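Local atomic coordinates of succinate dehydrogenase subunit A (Mycolicibacterium smegmatis, PDB entry 7D6V), a protein that binds FAD as the flavoprotein subunit of a mycobacterial succinate dehydrogenase and probably oxidises succinate to fumarate, passing electrons on toward quinone. Residues G237-N242 / L580-V585; K79-W84 / P599-P604; R500-I505 / A553-T558. All coordinates share one frame; numbering follows the deposited sequence.

Interaction 1 (G237-N242 / L580-V585)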
# COMPACT_ATOMS: atom_id res chain seq x y z
N GLY A 237 31.57 3.99 -16.65
CA GLY A 237 32.08 4.25 -17.98
C GLY A 237 31.05 4.16 -19.07
O GLY A 237 31.39 4.21 -20.26
N SER A 238 29.79 4.01 -18.69
CA SER A 238 28.70 3.98 -19.66
C SER A 238 28.28 5.41 -19.99
O SER A 238 28.94 6.38 -19.61
CB SER A 238 27.54 3.15 -19.14
OG SER A 238 27.99 1.88 -18.71
N ALA A 239 27.17 5.55 -20.70
CA ALA A 239 26.73 6.84 -21.20
C ALA A 239 25.26 7.04 -20.89
O ALA A 239 24.51 6.09 -20.68
CB ALA A 239 26.97 6.95 -22.71
N LEU A 240 24.85 8.31 -20.87
CA LEU A 240 23.48 8.70 -20.60
C LEU A 240 22.94 9.45 -21.81
O LEU A 240 23.67 10.17 -22.49
CB LEU A 240 23.39 9.58 -19.35
CG LEU A 240 23.05 8.93 -18.01
CD1 LEU A 240 23.96 7.76 -17.71
CD2 LEU A 240 23.17 9.96 -16.91
N ILE A 241 21.65 9.27 -22.08
CA ILE A 241 20.99 9.93 -23.21
C ILE A 241 19.71 10.59 -22.72
O ILE A 241 19.12 10.19 -21.71
CB ILE A 241 20.67 8.96 -24.36
CG1 ILE A 241 19.82 7.79 -23.86
CG2 ILE A 241 21.93 8.45 -25.00
CD1 ILE A 241 19.15 7.03 -24.97
N ASN A 242 19.29 11.62 -23.45
CA ASN A 242 18.00 12.27 -23.26
C ASN A 242 17.81 12.78 -21.84
O ASN A 242 16.69 12.77 -21.31
CB ASN A 242 16.85 11.33 -23.64
CG ASN A 242 16.87 10.96 -25.10
OD1 ASN A 242 17.53 11.61 -25.91
ND2 ASN A 242 16.14 9.91 -25.45
N LEU A 580 20.82 12.37 -30.32
CA LEU A 580 20.56 11.91 -28.97
C LEU A 580 21.27 12.70 -27.89
O LEU A 580 20.76 12.77 -26.76
CB LEU A 580 20.94 10.43 -28.81
CG LEU A 580 20.01 9.45 -29.52
CD1 LEU A 580 20.55 8.04 -29.39
CD2 LEU A 580 18.61 9.55 -28.94
N LEU A 581 22.41 13.31 -28.19
CA LEU A 581 23.08 14.23 -27.27
C LEU A 581 23.49 13.51 -25.98
O LEU A 581 22.93 13.69 -24.90
CB LEU A 581 22.17 15.44 -27.03
CG LEU A 581 22.57 16.63 -26.18
CD1 LEU A 581 23.75 17.27 -26.86
CD2 LEU A 581 21.43 17.60 -26.08
N VAL A 582 24.49 12.62 -26.15
CA VAL A 582 24.92 11.65 -25.15
C VAL A 582 25.89 12.27 -24.15
O VAL A 582 26.80 13.02 -24.53
CB VAL A 582 25.56 10.45 -25.86
CG1 VAL A 582 26.10 9.46 -24.86
CG2 VAL A 582 24.57 9.79 -26.78
N CYS A 583 25.73 11.94 -22.87
CA CYS A 583 26.57 12.45 -21.79
C CYS A 583 27.61 11.41 -21.36
O CYS A 583 27.31 10.22 -21.28
CB CYS A 583 25.73 12.84 -20.58
SG CYS A 583 24.37 13.97 -20.94
N ARG A 584 28.82 11.88 -21.05
CA ARG A 584 29.90 11.00 -20.61
C ARG A 584 30.77 11.71 -19.58
O ARG A 584 30.73 12.94 -19.46
CB ARG A 584 30.77 10.53 -21.78
CG ARG A 584 30.34 9.23 -22.41
CD ARG A 584 31.02 9.04 -23.75
NE ARG A 584 30.24 8.20 -24.65
CZ ARG A 584 29.92 8.54 -25.89
NH1 ARG A 584 30.30 9.71 -26.38
NH2 ARG A 584 29.20 7.72 -26.65
N VAL A 585 31.56 10.93 -18.84
CA VAL A 585 32.45 11.43 -17.81
C VAL A 585 33.82 11.74 -18.40
O VAL A 585 34.36 10.94 -19.18
CB VAL A 585 32.57 10.43 -16.65
CG1 VAL A 585 33.82 10.68 -15.84
CG2 VAL A 585 31.36 10.51 -15.76
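Ile241 and Val582 lie side by side with their branches pointing the same way, and their CG2 methyls meet at 3.5 Å. Ile241 carries CG1 between its backbone N and carbonyl carbon (chi1 56°), which leaves CG2 beside the N, where it faces Val582. The other Val582 methyl, CG1, packs against Ala239 CB at 3.4 Å. That same CG1 lies over one face of the Arg584 guanidinium, displaced toward its rim, while Ala239 CB approaches the group obliquely, 4.0 Å from NE. Ala239, Ile241, Val582 and Arg584 thus share one face. On the other, Leu240 and Cys583 touch through their CB atoms at 4.2 Å. Asn242 and Leu580 cross obliquely at the end, with Asn242 OD1 3.8 Å from Leu580 CD2.

Two backbone bonds set this register: Leu240 N donates to Cys583 O at 3.1 Å, and Cys583 N donates to Leu240 O at 2.7 Å, both nearly straight. They make Leu240-Cys583 a hydrogen-bonded pair and a single antiparallel beta bridge. Ala239 and Ile241 form backbone bonds with Glu395 and Gly393 of strand 383-395, whereas Val582 and Arg584 bond to strand 594-597. Through the bridge the beta hairpin 582-585/594-597 joins strand 240-241 in the FAD-binding part of the fold.

Interaction 2 (K79-W84 / P599-P604)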
# COMPACT_ATOMS: atom_id res chain seq x y z
N LYS A 79 7.22 12.06 -29.97
CA LYS A 79 7.56 12.94 -31.09
C LYS A 79 8.61 12.32 -32.00
O LYS A 79 9.43 13.03 -32.58
CB LYS A 79 8.01 14.32 -30.59
CG LYS A 79 6.87 15.29 -30.38
CD LYS A 79 6.00 14.89 -29.20
CE LYS A 79 4.81 15.80 -29.05
NZ LYS A 79 3.85 15.28 -28.05
N PHE A 80 8.58 11.00 -32.13
CA PHE A 80 9.45 10.24 -33.02
C PHE A 80 10.92 10.39 -32.66
O PHE A 80 11.80 10.15 -33.50
CB PHE A 80 9.19 10.61 -34.48
CG PHE A 80 7.81 10.27 -34.95
CD1 PHE A 80 6.78 11.18 -34.85
CD2 PHE A 80 7.53 9.01 -35.46
CE1 PHE A 80 5.51 10.86 -35.26
CE2 PHE A 80 6.26 8.69 -35.88
CZ PHE A 80 5.25 9.61 -35.78
N LEU A 81 11.21 10.76 -31.42
CA LEU A 81 12.56 10.71 -30.89
C LEU A 81 12.86 9.37 -30.24
O LEU A 81 14.00 9.12 -29.85
CB LEU A 81 12.75 11.84 -29.87
CG LEU A 81 14.14 12.13 -29.31
CD1 LEU A 81 15.05 12.68 -30.40
CD2 LEU A 81 14.07 13.07 -28.15
N ASN A 82 11.85 8.50 -30.15
CA ASN A 82 11.97 7.22 -29.47
C ASN A 82 13.02 6.34 -30.14
O ASN A 82 13.32 6.47 -31.33
CB ASN A 82 10.63 6.49 -29.50
CG ASN A 82 9.50 7.31 -28.95
OD1 ASN A 82 8.81 8.00 -29.70
ND2 ASN A 82 9.26 7.21 -27.66
N ASN A 83 13.58 5.42 -29.36
CA ASN A 83 14.26 4.26 -29.93
C ASN A 83 13.20 3.35 -30.53
O ASN A 83 12.43 2.72 -29.81
CB ASN A 83 15.08 3.53 -28.87
CG ASN A 83 16.16 2.65 -29.47
OD1 ASN A 83 15.97 2.05 -30.52
ND2 ASN A 83 17.30 2.58 -28.80
N TRP A 84 13.15 3.30 -31.86
CA TRP A 84 12.06 2.60 -32.54
C TRP A 84 12.11 1.10 -32.28
O TRP A 84 11.06 0.45 -32.20
CB TRP A 84 12.12 2.88 -34.03
CG TRP A 84 13.43 2.54 -34.64
CD1 TRP A 84 14.51 3.35 -34.76
CD2 TRP A 84 13.80 1.28 -35.23
NE1 TRP A 84 15.54 2.68 -35.39
CE2 TRP A 84 15.12 1.41 -35.68
CE3 TRP A 84 13.14 0.06 -35.40
CZ2 TRP A 84 15.80 0.37 -36.30
CZ3 TRP A 84 13.81 -0.97 -36.02
CH2 TRP A 84 15.12 -0.81 -36.46
N PRO A 599 25.52 12.54 -31.20
CA PRO A 599 25.49 11.48 -32.21
C PRO A 599 24.15 11.38 -32.92
O PRO A 599 23.12 11.85 -32.44
CB PRO A 599 25.75 10.21 -31.39
CG PRO A 599 25.24 10.54 -30.06
CD PRO A 599 25.51 11.99 -29.84
N GLU A 600 24.18 10.72 -34.08
CA GLU A 600 22.98 10.50 -34.88
C GLU A 600 22.33 9.17 -34.53
O GLU A 600 23.00 8.21 -34.15
CB GLU A 600 23.31 10.53 -36.38
CG GLU A 600 24.09 11.75 -36.81
CD GLU A 600 23.35 13.04 -36.52
OE1 GLU A 600 22.30 13.28 -37.15
OE2 GLU A 600 23.83 13.82 -35.67
N GLN A 601 21.01 9.13 -34.66
CA GLN A 601 20.24 7.92 -34.42
C GLN A 601 20.29 7.00 -35.63
O GLN A 601 20.61 7.41 -36.75
CB GLN A 601 18.79 8.26 -34.09
CG GLN A 601 18.60 9.15 -32.88
CD GLN A 601 17.18 9.10 -32.35
OE1 GLN A 601 16.70 8.05 -31.92
NE2 GLN A 601 16.50 10.24 -32.38
N GLN A 602 19.96 5.73 -35.39
CA GLN A 602 19.92 4.75 -36.46
C GLN A 602 18.79 5.06 -37.43
O GLN A 602 17.76 5.61 -37.05
CB GLN A 602 19.74 3.34 -35.87
CG GLN A 602 19.76 2.22 -36.89
CD GLN A 602 21.09 2.14 -37.63
OE1 GLN A 602 21.19 2.53 -38.78
NE2 GLN A 602 22.10 1.61 -36.95
N VAL A 603 19.02 4.73 -38.70
CA VAL A 603 18.08 4.94 -39.81
C VAL A 603 16.67 4.63 -39.34
O VAL A 603 16.42 3.52 -38.83
CB VAL A 603 18.48 4.10 -41.02
CG1 VAL A 603 17.45 4.24 -42.13
CG2 VAL A 603 19.86 4.50 -41.51
N PRO A 604 15.71 5.56 -39.49
CA PRO A 604 14.52 5.56 -38.63
C PRO A 604 13.78 4.24 -38.49
O PRO A 604 13.76 3.67 -37.40
CB PRO A 604 13.62 6.63 -39.27
CG PRO A 604 14.26 6.97 -40.59
CD PRO A 604 15.72 6.72 -40.40
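Trp84 presents one face of its indole to Pro604, whose carbonyl carbon lies 3.8 Å above the ring plane, offset toward the rim. A chi1 of 56° puts Trp84 CG between the backbone N and the carbonyl carbon, and chi2 of -89° sets the turn of the ring. Pro604 O lies over the same ring, although its modelled closeness is doubtful. Val603 O comes in obliquely, 3.6 Å from Trp84 NE1, without a hydrogen bond. The second patch is formed by Leu81 and Gln601, whose side chains cross at about a right angle: Leu81 CD1 touches Gln601 NE2 at 3.5 Å. Gln601 OE1 lies 3.6 Å from Leu81 O, so the amide borders the backbone of the other loop.

One step outward, Arg577 serves both loops, its NH2 bonding Phe80 O and its own O taking a weak bond from Gln601 NE2. Gln602 OE1 accepts from the backbone N of Val603 at 3.1 Å, the donor tilted from the amide carbonyl plane. Asn83 occupies the N-cap of helix 84-102 and bonds through its backbone to Gly417.

At the start of the loop, Lys79 is the C-prime residue of a Schellman motif that ends helix 67-76. The contact is loop-to-loop packing, in which the connection between two helices of the FAD-binding region meets the chain following the 594-597 strand.

Interaction 3 (R500-I505 / A553-T558)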
# COMPACT_ATOMS: atom_id res chain seq x y z
N ARG A 500 12.77 26.54 -19.89
CA ARG A 500 14.20 26.75 -19.78
C ARG A 500 14.60 27.98 -20.58
O ARG A 500 14.08 28.22 -21.68
CB ARG A 500 14.99 25.54 -20.28
CG ARG A 500 15.15 24.40 -19.28
CD ARG A 500 13.93 23.50 -19.28
NE ARG A 500 14.08 22.36 -18.37
CZ ARG A 500 14.54 21.17 -18.72
NH1 ARG A 500 14.91 20.94 -19.97
NH2 ARG A 500 14.62 20.20 -17.82
N LYS A 501 15.51 28.77 -20.03
CA LYS A 501 16.12 29.88 -20.73
C LYS A 501 17.63 29.72 -20.67
O LYS A 501 18.17 29.13 -19.74
CB LYS A 501 15.70 31.23 -20.13
CG LYS A 501 14.21 31.48 -20.17
CD LYS A 501 13.82 32.71 -19.38
CE LYS A 501 12.31 32.76 -19.17
NZ LYS A 501 11.79 31.45 -18.68
N GLU A 502 18.31 30.25 -21.69
CA GLU A 502 19.75 30.05 -21.79
C GLU A 502 20.48 30.65 -20.60
O GLU A 502 21.37 30.00 -20.02
CB GLU A 502 20.26 30.67 -23.10
CG GLU A 502 21.76 30.55 -23.29
CD GLU A 502 22.27 31.44 -24.40
OE1 GLU A 502 21.54 32.36 -24.81
OE2 GLU A 502 23.40 31.21 -24.88
N ALA A 503 20.11 31.86 -20.20
CA ALA A 503 20.78 32.52 -19.08
C ALA A 503 20.55 31.78 -17.77
O ALA A 503 21.47 31.64 -16.96
CB ALA A 503 20.32 33.97 -18.97
N GLU A 504 19.33 31.29 -17.55
CA GLU A 504 19.04 30.58 -16.31
C GLU A 504 19.76 29.24 -16.24
O GLU A 504 20.24 28.84 -15.18
CB GLU A 504 17.53 30.39 -16.14
CG GLU A 504 16.74 31.68 -16.20
CD GLU A 504 15.25 31.45 -16.07
OE1 GLU A 504 14.83 30.28 -16.08
OE2 GLU A 504 14.50 32.44 -15.96
N ILE A 505 19.86 28.53 -17.37
CA ILE A 505 20.61 27.28 -17.38
C ILE A 505 22.09 27.55 -17.14
O ILE A 505 22.77 26.80 -16.43
CB ILE A 505 20.38 26.53 -18.70
CG1 ILE A 505 18.91 26.16 -18.87
CG2 ILE A 505 21.20 25.25 -18.73
CD1 ILE A 505 18.54 25.84 -20.29
N ALA A 553 22.74 19.06 -20.91
CA ALA A 553 21.89 18.61 -22.01
C ALA A 553 20.83 19.65 -22.35
O ALA A 553 20.59 19.95 -23.53
CB ALA A 553 21.25 17.27 -21.67
N ALA A 554 20.19 20.23 -21.32
CA ALA A 554 19.16 21.23 -21.56
C ALA A 554 19.74 22.48 -22.20
O ALA A 554 19.06 23.13 -23.01
CB ALA A 554 18.47 21.59 -20.25
N LEU A 555 20.97 22.85 -21.86
CA LEU A 555 21.60 23.99 -22.52
C LEU A 555 21.93 23.67 -23.97
O LEU A 555 21.83 24.53 -24.84
CB LEU A 555 22.86 24.40 -21.77
CG LEU A 555 23.55 25.66 -22.32
CD1 LEU A 555 22.76 26.90 -21.96
CD2 LEU A 555 24.98 25.75 -21.83
N GLN A 556 22.34 22.43 -24.25
CA GLN A 556 22.79 22.11 -25.59
C GLN A 556 21.65 21.91 -26.58
O GLN A 556 21.81 22.24 -27.76
CB GLN A 556 23.67 20.86 -25.57
CG GLN A 556 24.58 20.74 -26.77
CD GLN A 556 25.90 20.10 -26.44
OE1 GLN A 556 26.38 20.18 -25.31
NE2 GLN A 556 26.51 19.46 -27.43
N ARG A 557 20.51 21.39 -26.15
CA ARG A 557 19.40 21.15 -27.08
C ARG A 557 18.64 22.45 -27.30
O ARG A 557 17.85 22.87 -26.46
CB ARG A 557 18.47 20.05 -26.57
CG ARG A 557 17.32 19.77 -27.52
CD ARG A 557 16.59 18.48 -27.19
NE ARG A 557 17.39 17.31 -27.51
CZ ARG A 557 17.26 16.59 -28.62
NH1 ARG A 557 16.36 16.93 -29.53
NH2 ARG A 557 18.04 15.54 -28.82
N THR A 558 18.86 23.08 -28.45
CA THR A 558 18.23 24.36 -28.77
C THR A 558 17.00 24.17 -29.65
O THR A 558 16.94 24.61 -30.80
CB THR A 558 19.24 25.29 -29.44
OG1 THR A 558 19.76 24.67 -30.62
CG2 THR A 558 20.39 25.59 -28.49
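Ile505 and Leu555 supply the apolar part of the contact, their side chains running at a slant to each other with Ile505 CG2 3.6 Å from Leu555 CB. In Ile505, CG2 stands anti to the backbone N while CG1 lies beside it (chi1 -61°). CG2 serves Leu555, while CD1, carried on by chi2 of 161°, reaches Ala554, 4.3 Å from its CB and 3.9 Å from its O. The CD1 methyl of Leu555 meets the first turn of the other helix, where it touches Glu502 O at 3.9 Å and the aliphatic CG of Glu502 at 4.0 Å.

A mixed contact adds to this. Arg500, its chain bent at chi2, brings NH1 to 3.6 Å from Ala554 CB, the guanidinium being oblique to the methyl. The charged group spends its hydrogen bonds elsewhere: NH1 donates to Glu244 O and weakly to His564 ND1, and NE weakly to Gly497 O.

Polar bonds otherwise stay within each helix or go to its surroundings. Lys501 stands at the N-cap of helix 502-518 and its O receives Ile505 N at 3.0 Å. At the end of helix 532-556, Arg566 NH2 binds Leu555 O and, weakly, Ala554 O; a cation there would probably suit the negative end of the helix dipole. Arg557 just beyond forms salt bridges with Glu244 and Glu559.

No hydrogen bond crosses between the two segments. The chemistry implies that the start of one helix and the end of the other are joined by van der Waals packing, while Arg500 and Arg557, both buried, bond to the same residue, Glu244, one to its backbone O and the other to its carboxylate, so the polar link between the two segments is indirect.

In the fold
From the N terminus, the chain passes 79-84, then 237-242, 500-505, 553-558, 580-585 and 599-604, so the three closures are concentric and none crosses another. Interaction 3 closes the innermost and shortest loop, joining helices 502-518 and 532-556 of the C-terminal family region. Interaction 1 encloses it and returns the 582-585 strand to the flavin-binding part, and interaction 2, the outermost, brings the following loop back to the connection before helix 84-102. Interaction 1 touches both others: Leu580 and Val582 pack on Gln601 and Pro599, and Leu581 reaches Ala553, Gln556 and Arg557. Interactions 2 and 3 do not touch.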